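Side-chain contacts in glutamate racemase (Escherichia coli, PDB 2JFN), which belongs to the Asp/Glu/hydantoin racemase family, an alpha/beta protein modelled here with glutamic acid in one pocket and uridine-5'-diphosphate-N-acetylmuramoyl-L-alanine in another: residues Ala57-Tyr60 against Gly61-Glu65; Arg71-Ala74 against Ile75-Val79; Asn93-Ser96 against Thr97-Pro101. All blocks are in the same frame, centred on the assembly; numbering follows the deposited sequence.

Contact 1 (Ala57-Tyr60 against Gly61-Glu65). With GLU (glutamic acid), chain B.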
ATOM      1  N   ALA A  57      -4.395 -14.997   1.353  1.00 25.69           N
ATOM      2  CA  ALA A  57      -3.976 -15.040  -0.038  1.00 25.62           C
ATOM      3  C   ALA A  57      -2.703 -14.248  -0.340  1.00 25.80           C
ATOM      4  O   ALA A  57      -2.254 -14.211  -1.483  1.00 25.99           O
ATOM      5  CB  ALA A  57      -5.115 -14.579  -0.936  1.00 25.61           C
ATOM      6  N   PHE A  58      -2.123 -13.612   0.675  1.00 25.66           N
ATOM      7  CA  PHE A  58      -0.877 -12.869   0.480  1.00 25.94           C
ATOM      8  C   PHE A  58       0.153 -13.918   0.062  1.00 26.23           C
ATOM      9  O   PHE A  58       0.173 -15.009   0.629  1.00 26.27           O
ATOM     10  CB  PHE A  58      -0.423 -12.224   1.793  1.00 25.77           C
ATOM     11  CG  PHE A  58       0.954 -11.625   1.725  1.00 26.33           C
ATOM     12  CD1 PHE A  58       1.140 -10.316   1.285  1.00 26.01           C
ATOM     13  CD2 PHE A  58       2.072 -12.390   2.050  1.00 26.14           C
ATOM     14  CE1 PHE A  58       2.421  -9.777   1.166  1.00 26.79           C
ATOM     15  CE2 PHE A  58       3.361 -11.859   1.933  1.00 27.07           C
ATOM     16  CZ  PHE A  58       3.535 -10.552   1.490  1.00 27.22           C
ATOM     17  N   PRO A  59       1.037 -13.603  -0.906  1.00 26.87           N
ATOM     18  CA  PRO A  59       1.176 -12.351  -1.660  1.00 27.09           C
ATOM     19  C   PRO A  59       0.323 -12.293  -2.927  1.00 27.44           C
ATOM     20  O   PRO A  59       0.124 -13.302  -3.609  1.00 26.87           O
ATOM     21  CB  PRO A  59       2.668 -12.315  -1.978  1.00 27.32           C
ATOM     22  CG  PRO A  59       2.954 -13.752  -2.261  1.00 27.45           C
ATOM     23  CD  PRO A  59       2.198 -14.484  -1.153  1.00 27.24           C
ATOM     24  N   TYR A  60      -0.179 -11.099  -3.231  1.00 28.08           N
ATOM     25  CA  TYR A  60      -1.008 -10.874  -4.413  1.00 29.46           C
ATOM     26  C   TYR A  60      -0.160 -10.767  -5.695  1.00 30.92           C
ATOM     27  O   TYR A  60      -0.634 -11.067  -6.794  1.00 30.67           O
ATOM     28  CB  TYR A  60      -1.831  -9.587  -4.231  1.00 28.52           C
ATOM     29  CG  TYR A  60      -3.097  -9.724  -3.398  1.00 27.75           C
ATOM     30  CD1 TYR A  60      -3.318 -10.833  -2.570  1.00 27.37           C
ATOM     31  CD2 TYR A  60      -4.075  -8.725  -3.430  1.00 27.09           C
ATOM     32  CE1 TYR A  60      -4.491 -10.938  -1.793  1.00 26.91           C
ATOM     33  CE2 TYR A  60      -5.236  -8.818  -2.670  1.00 27.19           C
ATOM     34  CZ  TYR A  60      -5.442  -9.922  -1.853  1.00 27.07           C
ATOM     35  OH  TYR A  60      -6.598  -9.997  -1.104  1.00 25.80           O
ATOM     36  N   GLY A  61       1.092 -10.341  -5.542  1.00 33.00           N
ATOM     37  CA  GLY A  61       1.979 -10.187  -6.685  1.00 35.24           C
ATOM     38  C   GLY A  61       2.001 -11.351  -7.661  1.00 37.04           C
ATOM     39  O   GLY A  61       2.077 -11.152  -8.874  1.00 37.85           O
ATOM     40  N   GLU A  62       1.922 -12.567  -7.133  1.00 38.35           N
ATOM     41  CA  GLU A  62       1.947 -13.782  -7.944  1.00 39.52           C
ATOM     42  C   GLU A  62       0.579 -14.189  -8.503  1.00 39.48           C
ATOM     43  O   GLU A  62       0.481 -14.715  -9.618  1.00 40.03           O
ATOM     44  CB  GLU A  62       2.483 -14.933  -7.092  1.00 41.20           C
ATOM     45  CG  GLU A  62       1.699 -15.093  -5.786  1.00 43.11           C
ATOM     46  CD  GLU A  62       2.038 -16.361  -5.036  1.00 44.30           C
ATOM     47  OE1 GLU A  62       3.218 -16.518  -4.633  1.00 45.50           O
ATOM     48  OE2 GLU A  62       1.124 -17.199  -4.848  1.00 44.82           O
ATOM     49  N   LYS A  63      -0.461 -13.945  -7.712  1.00 38.32           N
ATOM     50  CA  LYS A  63      -1.838 -14.296  -8.045  1.00 37.54           C
ATOM     51  C   LYS A  63      -2.387 -13.814  -9.390  1.00 37.13           C
ATOM     52  O   LYS A  63      -1.951 -12.801  -9.940  1.00 37.17           O
ATOM     53  CB  LYS A  63      -2.764 -13.811  -6.924  1.00 36.71           C
ATOM     54  CG  LYS A  63      -2.373 -14.300  -5.526  1.00 36.22           C
ATOM     55  CD  LYS A  63      -2.543 -15.806  -5.378  1.00 35.50           C
ATOM     56  CE  LYS A  63      -2.346 -16.259  -3.931  1.00 34.57           C
ATOM     57  NZ  LYS A  63      -0.990 -15.940  -3.389  1.00 33.47           N
ATOM     58  N   SER A  64      -3.356 -14.565  -9.906  1.00 36.87           N
ATOM     59  CA  SER A  64      -4.018 -14.246 -11.167  1.00 36.73           C
ATOM     60  C   SER A  64      -4.890 -13.023 -10.928  1.00 36.81           C
ATOM     61  O   SER A  64      -5.473 -12.878  -9.849  1.00 36.64           O
ATOM     62  CB  SER A  64      -4.908 -15.411 -11.609  1.00 36.69           C
ATOM     63  OG  SER A  64      -4.179 -16.624 -11.677  1.00 37.39           O
ATOM     64  N   GLU A  65      -4.993 -12.151 -11.925  1.00 36.66           N
ATOM     65  CA  GLU A  65      -5.804 -10.950 -11.782  1.00 36.97           C
ATOM     66  C   GLU A  65      -7.277 -11.262 -11.548  1.00 36.16           C
ATOM     67  O   GLU A  65      -7.941 -10.558 -10.788  1.00 36.24           O
ATOM     68  CB  GLU A  65      -5.634 -10.036 -13.002  1.00 38.23           C
ATOM     69  CG  GLU A  65      -4.405  -9.135 -12.914  1.00 40.25           C
ATOM     70  CD  GLU A  65      -4.193  -8.278 -14.157  1.00 42.02           C
ATOM     71  OE1 GLU A  65      -5.188  -7.732 -14.693  1.00 43.02           O
ATOM     72  OE2 GLU A  65      -3.027  -8.133 -14.587  1.00 43.06           O
TER
HETATM   73  N   GLU B1287       1.310  -3.862  -0.402  1.00 27.57           N
HETATM   74  CA  GLU B1287       1.804  -4.495  -1.628  1.00 28.20           C
HETATM   75  C   GLU B1287       1.342  -3.673  -2.816  1.00 28.44           C
HETATM   76  O   GLU B1287       1.302  -2.392  -2.733  1.00 28.04           O
HETATM   77  CB  GLU B1287       1.264  -5.930  -1.725  1.00 28.42           C
HETATM   78  CG  GLU B1287       2.392  -6.906  -2.127  1.00 28.59           C
HETATM   79  CD  GLU B1287       1.825  -8.264  -2.520  1.00 29.41           C
HETATM   80  OE1 GLU B1287       2.383  -8.932  -3.385  1.00 29.10           O
HETATM   81  OE2 GLU B1287       0.812  -8.708  -1.969  1.00 28.72           O
HETATM   82  OXT GLU B1287       1.006  -4.249  -3.903  1.00 29.50           O
HETATM   83  O   HOH W   1      -1.015 -17.495  -0.648  1.00 50.14           O
HETATM   84  O   HOH W   2      -0.981 -10.324  -9.532  1.00 49.61           O

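Contact 2 (Arg71-Ala74 against Ile75-Val79)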
ATOM      1  N   ARG A  71     -11.470 -11.601  -5.013  1.00 26.83           N
ATOM      2  CA  ARG A  71     -11.055 -11.658  -3.617  1.00 25.52           C
ATOM      3  C   ARG A  71     -11.211 -10.321  -2.904  1.00 24.66           C
ATOM      4  O   ARG A  71     -11.787 -10.262  -1.819  1.00 24.09           O
ATOM      5  CB  ARG A  71      -9.602 -12.133  -3.527  1.00 25.00           C
ATOM      6  CG  ARG A  71      -9.057 -12.272  -2.112  1.00 24.55           C
ATOM      7  CD  ARG A  71      -9.798 -13.334  -1.306  1.00 24.30           C
ATOM      8  NE  ARG A  71      -9.148 -13.542  -0.010  1.00 24.43           N
ATOM      9  CZ  ARG A  71      -9.633 -14.303   0.964  1.00 24.76           C
ATOM     10  NH1 ARG A  71     -10.788 -14.943   0.807  1.00 24.34           N
ATOM     11  NH2 ARG A  71      -8.966 -14.414   2.105  1.00 24.54           N
ATOM     12  N   VAL A  72     -10.706  -9.248  -3.509  1.00 23.70           N
ATOM     13  CA  VAL A  72     -10.804  -7.935  -2.881  1.00 23.69           C
ATOM     14  C   VAL A  72     -12.262  -7.483  -2.766  1.00 23.44           C
ATOM     15  O   VAL A  72     -12.652  -6.881  -1.767  1.00 23.28           O
ATOM     16  CB  VAL A  72      -9.975  -6.886  -3.650  1.00 23.55           C
ATOM     17  CG1 VAL A  72     -10.098  -5.530  -2.973  1.00 23.48           C
ATOM     18  CG2 VAL A  72      -8.505  -7.322  -3.682  1.00 24.07           C
ATOM     19  N   VAL A  73     -13.067  -7.777  -3.780  1.00 23.43           N
ATOM     20  CA  VAL A  73     -14.481  -7.421  -3.736  1.00 23.42           C
ATOM     21  C   VAL A  73     -15.150  -8.197  -2.588  1.00 23.35           C
ATOM     22  O   VAL A  73     -15.973  -7.648  -1.863  1.00 23.23           O
ATOM     23  CB  VAL A  73     -15.196  -7.752  -5.071  1.00 24.16           C
ATOM     24  CG1 VAL A  73     -16.715  -7.660  -4.898  1.00 24.47           C
ATOM     25  CG2 VAL A  73     -14.752  -6.782  -6.157  1.00 24.03           C
ATOM     26  N   ALA A  74     -14.789  -9.466  -2.415  1.00 22.61           N
ATOM     27  CA  ALA A  74     -15.372 -10.273  -1.340  1.00 22.36           C
ATOM     28  C   ALA A  74     -14.949  -9.750   0.040  1.00 22.47           C
ATOM     29  O   ALA A  74     -15.754  -9.712   0.972  1.00 21.70           O
ATOM     30  CB  ALA A  74     -14.966 -11.741  -1.490  1.00 22.18           C
ATOM     31  N   ILE A  75     -13.688  -9.353   0.183  1.00 22.12           N
ATOM     32  CA  ILE A  75     -13.242  -8.839   1.466  1.00 22.33           C
ATOM     33  C   ILE A  75     -13.943  -7.515   1.821  1.00 22.41           C
ATOM     34  O   ILE A  75     -14.373  -7.329   2.956  1.00 22.76           O
ATOM     35  CB  ILE A  75     -11.701  -8.663   1.495  1.00 22.09           C
ATOM     36  CG1 ILE A  75     -11.030 -10.043   1.459  1.00 22.35           C
ATOM     37  CG2 ILE A  75     -11.283  -7.894   2.752  1.00 21.64           C
ATOM     38  CD1 ILE A  75      -9.510 -10.013   1.302  1.00 21.88           C
ATOM     39  N   VAL A  76     -14.074  -6.601   0.863  1.00 22.98           N
ATOM     40  CA  VAL A  76     -14.737  -5.326   1.155  1.00 22.84           C
ATOM     41  C   VAL A  76     -16.215  -5.580   1.462  1.00 23.01           C
ATOM     42  O   VAL A  76     -16.831  -4.887   2.268  1.00 22.66           O
ATOM     43  CB  VAL A  76     -14.630  -4.332  -0.027  1.00 23.18           C
ATOM     44  CG1 VAL A  76     -15.417  -3.052   0.300  1.00 23.17           C
ATOM     45  CG2 VAL A  76     -13.156  -3.992  -0.294  1.00 22.52           C
ATOM     46  N   THR A  77     -16.784  -6.586   0.816  1.00 23.25           N
ATOM     47  CA  THR A  77     -18.177  -6.934   1.055  1.00 23.42           C
ATOM     48  C   THR A  77     -18.347  -7.390   2.504  1.00 23.65           C
ATOM     49  O   THR A  77     -19.300  -6.993   3.184  1.00 23.58           O
ATOM     50  CB  THR A  77     -18.617  -8.053   0.102  1.00 23.36           C
ATOM     51  OG1 THR A  77     -18.528  -7.568  -1.244  1.00 23.52           O
ATOM     52  CG2 THR A  77     -20.057  -8.483   0.388  1.00 23.84           C
ATOM     53  N   ALA A  78     -17.413  -8.213   2.974  1.00 23.68           N
ATOM     54  CA  ALA A  78     -17.458  -8.727   4.339  1.00 24.18           C
ATOM     55  C   ALA A  78     -17.265  -7.601   5.344  1.00 24.10           C
ATOM     56  O   ALA A  78     -17.940  -7.555   6.371  1.00 23.96           O
ATOM     57  CB  ALA A  78     -16.387  -9.801   4.539  1.00 24.04           C
ATOM     58  N   VAL A  79     -16.343  -6.687   5.057  1.00 23.77           N
ATOM     59  CA  VAL A  79     -16.125  -5.580   5.972  1.00 24.22           C
ATOM     60  C   VAL A  79     -17.398  -4.741   6.072  1.00 24.69           C
ATOM     61  O   VAL A  79     -17.821  -4.377   7.173  1.00 24.55           O
ATOM     62  CB  VAL A  79     -14.965  -4.665   5.514  1.00 23.88           C
ATOM     63  CG1 VAL A  79     -14.851  -3.478   6.457  1.00 23.31           C
ATOM     64  CG2 VAL A  79     -13.652  -5.448   5.498  1.00 23.95           C
TER

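Contact 3 (Asn93-Ser96 against Thr97-Pro101). With GLU (glutamic acid), chain B.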
ATOM      1  N   ASN A  93      -0.821  -1.728  -4.362  1.00 32.97           N
ATOM      2  CA  ASN A  93      -0.602  -1.545  -5.800  1.00 34.50           C
ATOM      3  C   ASN A  93      -1.020  -2.743  -6.648  1.00 35.02           C
ATOM      4  O   ASN A  93      -1.620  -2.579  -7.714  1.00 35.62           O
ATOM      5  CB  ASN A  93       0.869  -1.222  -6.091  1.00 35.30           C
ATOM      6  CG  ASN A  93       1.300   0.109  -5.520  1.00 36.40           C
ATOM      7  OD1 ASN A  93       1.555   0.233  -4.316  1.00 37.59           O
ATOM      8  ND2 ASN A  93       1.379   1.122  -6.378  1.00 36.95           N
ATOM      9  N   THR A  94      -0.702  -3.947  -6.181  1.00 35.16           N
ATOM     10  CA  THR A  94      -1.048  -5.159  -6.913  1.00 36.16           C
ATOM     11  C   THR A  94      -2.549  -5.419  -6.965  1.00 36.39           C
ATOM     12  O   THR A  94      -3.000  -6.328  -7.657  1.00 37.04           O
ATOM     13  CB  THR A  94      -0.360  -6.403  -6.300  1.00 36.42           C
ATOM     14  OG1 THR A  94      -0.638  -6.465  -4.893  1.00 36.99           O
ATOM     15  CG2 THR A  94       1.140  -6.335  -6.511  1.00 36.28           C
ATOM     16  N   ALA A  95      -3.328  -4.629  -6.239  1.00 36.62           N
ATOM     17  CA  ALA A  95      -4.779  -4.820  -6.240  1.00 37.07           C
ATOM     18  C   ALA A  95      -5.537  -3.625  -6.795  1.00 37.26           C
ATOM     19  O   ALA A  95      -6.539  -3.794  -7.487  1.00 37.43           O
ATOM     20  CB  ALA A  95      -5.274  -5.133  -4.825  1.00 36.87           C
ATOM     21  N   SER A  96      -5.057  -2.424  -6.501  1.00 37.85           N
ATOM     22  CA  SER A  96      -5.728  -1.211  -6.949  1.00 38.98           C
ATOM     23  C   SER A  96      -6.198  -1.241  -8.391  1.00 39.55           C
ATOM     24  O   SER A  96      -7.386  -1.412  -8.658  1.00 40.03           O
ATOM     25  CB  SER A  96      -4.836   0.010  -6.742  1.00 38.43           C
ATOM     26  OG  SER A  96      -5.029   0.560  -5.453  1.00 39.50           O
ATOM     27  N   THR A  97      -5.266  -1.072  -9.318  1.00 40.03           N
ATOM     28  CA  THR A  97      -5.605  -1.052 -10.733  1.00 40.80           C
ATOM     29  C   THR A  97      -6.742  -1.995 -11.125  1.00 40.13           C
ATOM     30  O   THR A  97      -7.865  -1.555 -11.410  1.00 40.25           O
ATOM     31  CB  THR A  97      -4.374  -1.378 -11.588  1.00 41.54           C
ATOM     32  OG1 THR A  97      -3.964  -2.733 -11.354  1.00 43.65           O
ATOM     33  CG2 THR A  97      -3.231  -0.447 -11.217  1.00 42.47           C
ATOM     34  N   VAL A  98      -6.455  -3.289 -11.109  1.00 38.98           N
ATOM     35  CA  VAL A  98      -7.429  -4.295 -11.502  1.00 37.63           C
ATOM     36  C   VAL A  98      -8.740  -4.360 -10.716  1.00 36.84           C
ATOM     37  O   VAL A  98      -9.749  -4.818 -11.249  1.00 36.41           O
ATOM     38  CB  VAL A  98      -6.792  -5.696 -11.462  1.00 38.05           C
ATOM     39  CG1 VAL A  98      -5.551  -5.728 -12.353  1.00 37.94           C
ATOM     40  CG2 VAL A  98      -6.429  -6.058 -10.027  1.00 37.58           C
ATOM     41  N   SER A  99      -8.735  -3.900  -9.465  1.00 35.65           N
ATOM     42  CA  SER A  99      -9.927  -3.980  -8.616  1.00 34.62           C
ATOM     43  C   SER A  99     -10.854  -2.767  -8.531  1.00 33.65           C
ATOM     44  O   SER A  99     -12.020  -2.912  -8.171  1.00 33.61           O
ATOM     45  CB  SER A  99      -9.512  -4.350  -7.182  1.00 34.67           C
ATOM     46  OG  SER A  99      -8.847  -5.601  -7.137  1.00 35.45           O
ATOM     47  N   LEU A 100     -10.348  -1.584  -8.847  1.00 32.41           N
ATOM     48  CA  LEU A 100     -11.152  -0.369  -8.744  1.00 31.86           C
ATOM     49  C   LEU A 100     -12.494  -0.352  -9.497  1.00 31.53           C
ATOM     50  O   LEU A 100     -13.527  -0.018  -8.920  1.00 31.21           O
ATOM     51  CB  LEU A 100     -10.301   0.843  -9.134  1.00 31.39           C
ATOM     52  CG  LEU A 100      -9.099   1.123  -8.223  1.00 31.77           C
ATOM     53  CD1 LEU A 100      -8.434   2.432  -8.642  1.00 31.20           C
ATOM     54  CD2 LEU A 100      -9.555   1.219  -6.763  1.00 31.65           C
ATOM     55  N   PRO A 101     -12.500  -0.701 -10.791  1.00 31.41           N
ATOM     56  CA  PRO A 101     -13.779  -0.691 -11.513  1.00 31.39           C
ATOM     57  C   PRO A 101     -14.847  -1.554 -10.837  1.00 31.01           C
ATOM     58  O   PRO A 101     -15.980  -1.112 -10.634  1.00 30.97           O
ATOM     59  CB  PRO A 101     -13.397  -1.224 -12.891  1.00 31.54           C
ATOM     60  CG  PRO A 101     -12.008  -0.672 -13.067  1.00 31.94           C
ATOM     61  CD  PRO A 101     -11.379  -0.952 -11.712  1.00 31.74           C
TER
HETATM   62  N   GLU B1287       1.310  -3.862  -0.402  1.00 27.57           N
HETATM   63  CA  GLU B1287       1.804  -4.495  -1.628  1.00 28.20           C
HETATM   64  C   GLU B1287       1.342  -3.673  -2.816  1.00 28.44           C
HETATM   65  O   GLU B1287       1.302  -2.392  -2.733  1.00 28.04           O
HETATM   66  CB  GLU B1287       1.264  -5.930  -1.725  1.00 28.42           C
HETATM   67  CG  GLU B1287       2.392  -6.906  -2.127  1.00 28.59           C
HETATM   68  CD  GLU B1287       1.825  -8.264  -2.520  1.00 29.41           C
HETATM   69  OE1 GLU B1287       2.383  -8.932  -3.385  1.00 29.10           O
HETATM   70  OE2 GLU B1287       0.812  -8.708  -1.969  1.00 28.72           O
HETATM   71  OXT GLU B1287       1.006  -4.249  -3.903  1.00 29.50           O

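Contact 1 (Ala57-Tyr60 against Gly61-Glu65)
Lys63 reaches back to Ala57 and Pro59 because its chain is bent at two places: with CG beside the backbone N and anti to the carbonyl carbon (chi1 -54°), further turns at chi2 and chi4 fold NZ in over the start of the loop. There NZ donates to Ala57 O at 2.9 Å, from above that carbonyl's plane, and to Pro59 O, also at 2.9 Å, from a tilted direction. The ammonium group also makes a salt bridge to Glu62 OE2 (2.9 Å), meeting the carboxylate from above its plane. A water 3.2 Å from Lys63 NZ is a longer fourth partner, sharing the same three protons, and itself donates to Phe58 O. One ammonium thus ties together three consecutive carbonyls, those of Ala57 and Pro59 directly and that of Phe58, between them, through the water. On the way, Lys63 CG passes 3.3 Å from Pro59 O, while Glu62 OE1 lies 3.7 Å from Pro59 CG. The peptide before Pro59 is cis, and Pro59 CB sits over the centre of the Phe58 ring. The turn presents two successive amides to the bound glutamic acid: Tyr60 N gives OE2 a 2.9 Å bond, and Gly61 N does the same for OE1 at 2.9 Å. All this lies between strand 48-53 and helix 65-82; Tyr60, its OH bonded to Asp54, wedges against helices 65-82 and 93-106, and Phe58 leans on helix 163-174.

Contact 2 (Arg71-Ala74 against Ile75-Val79)
Arg71 meets Ile75 one helical turn on. Its CG swings anti to the backbone N (chi1 -178°) and the chain bends at chi2, laying the side chain obliquely across the isoleucine; Ile75 CD1 comes 3.8 Å from Arg71 NE, and Ile75 CG1 lies above one face of the guanidinium, toward its rim. The charged end looks beyond the helix, to salt bridges with Asp54 and the C-terminal carboxylate of Gly285. Behind the side-chain contact runs the backbone bond, Ile75 N to Arg71 O at 2.9 Å. Val72 comes next: its carbonyl receives Val76 N at 3.0 Å, and the two valines touch lightly through Val72 CG1 and Val76 CG2, 4.3 Å apart. Val73 O accepts two donors, both from Thr77. Thr77 N binds Val73 O at 3.0 Å, and Thr77 OG1 donates to Val73 O at 2.6 Å, the two donors arriving from opposite faces of the carbonyl plane. That hydroxyl sits beside the threonine's own backbone N (chi1 -63°), pointing back along the helix, and is hydrogen-bonded to Lys106 NZ as well. Ala74 closes the walk with its O accepting Ala78 N at 3.0 Å. This is the regular i to i+4 ladder of an alpha-helix, with a threonine hydroxyl folded onto the preceding turn, in a helix that packs on strand 21-28 and helix 93-106 of an alpha/beta fold.

Contact 3 (Asn93-Ser96 against Thr97-Pro101)
Leu100 folds back over the carbonyl of Ser96 in the opening turns of helix 93-106, the helix of the beta-alpha-beta unit that runs from strand 87-90 to strand 111-112. Starting at the backbone, Leu100 CB stands 3.7 Å from Ser96 O. The next atom, Leu100 CG, draws closer, to 3.1 Å from Ser96 O, since it lies beside the backbone N and anti to the carbonyl carbon (chi1 -63°). From there both methyls, CD1 and CD2, fork away to greater distances from that oxygen, and the side chain also touches the bound UDP-N-acetylmuramoyl-L-alanine. Ser96 O itself is held by two amides: Leu100 N at 3.0 Å, nearly along the C=O axis, and Ser99 N at 2.9 Å from Ser96 O, well above the carbonyl plane. Ser99 N is shared, because it also donates to Ala95 O, which receives a further, weak bond from Ser99 OG; Val98 CG2 packs 3.4 Å from the same Ala95 O. The helix is kinked here, the amide of Val98 making no bond to the turn before it, and Pro101 having no N-H to give. Ser96 OG turns elsewhere, to the amide of Val114. Residues Asn93 and Thr94 hold the alpha-carboxylate of the bound glutamic acid: Asn93 N donates to the ligand's O at 2.8 Å, and the ligand's OXT is gripped twice by Thr94, by N at 2.9 Å and by OG1 at 2.9 Å.

Overall arrangement
Contacts 1 and 3 clasp opposite ends of the same glutamic acid: the loop ahead of helix 65-82 takes the side-chain carboxylate and the start of helix 93-106 the alpha-carboxylate. Contact 1 is the partly buried one, rich in charge and water at a loop; contacts 2 and 3 are buried and built on helical backbone bonds, regular in helix 65-82 but kinked in helix 93-106. Tyr60 links all three, its CE2 3.7 Å from Val72 CG2 and its CB 3.4 Å from Thr94 OG1. Contact 2 meets contact 3 by light packing, Val72 against Ser99 and Ala95, and touches neither ligand, whereas contact 3 touches both.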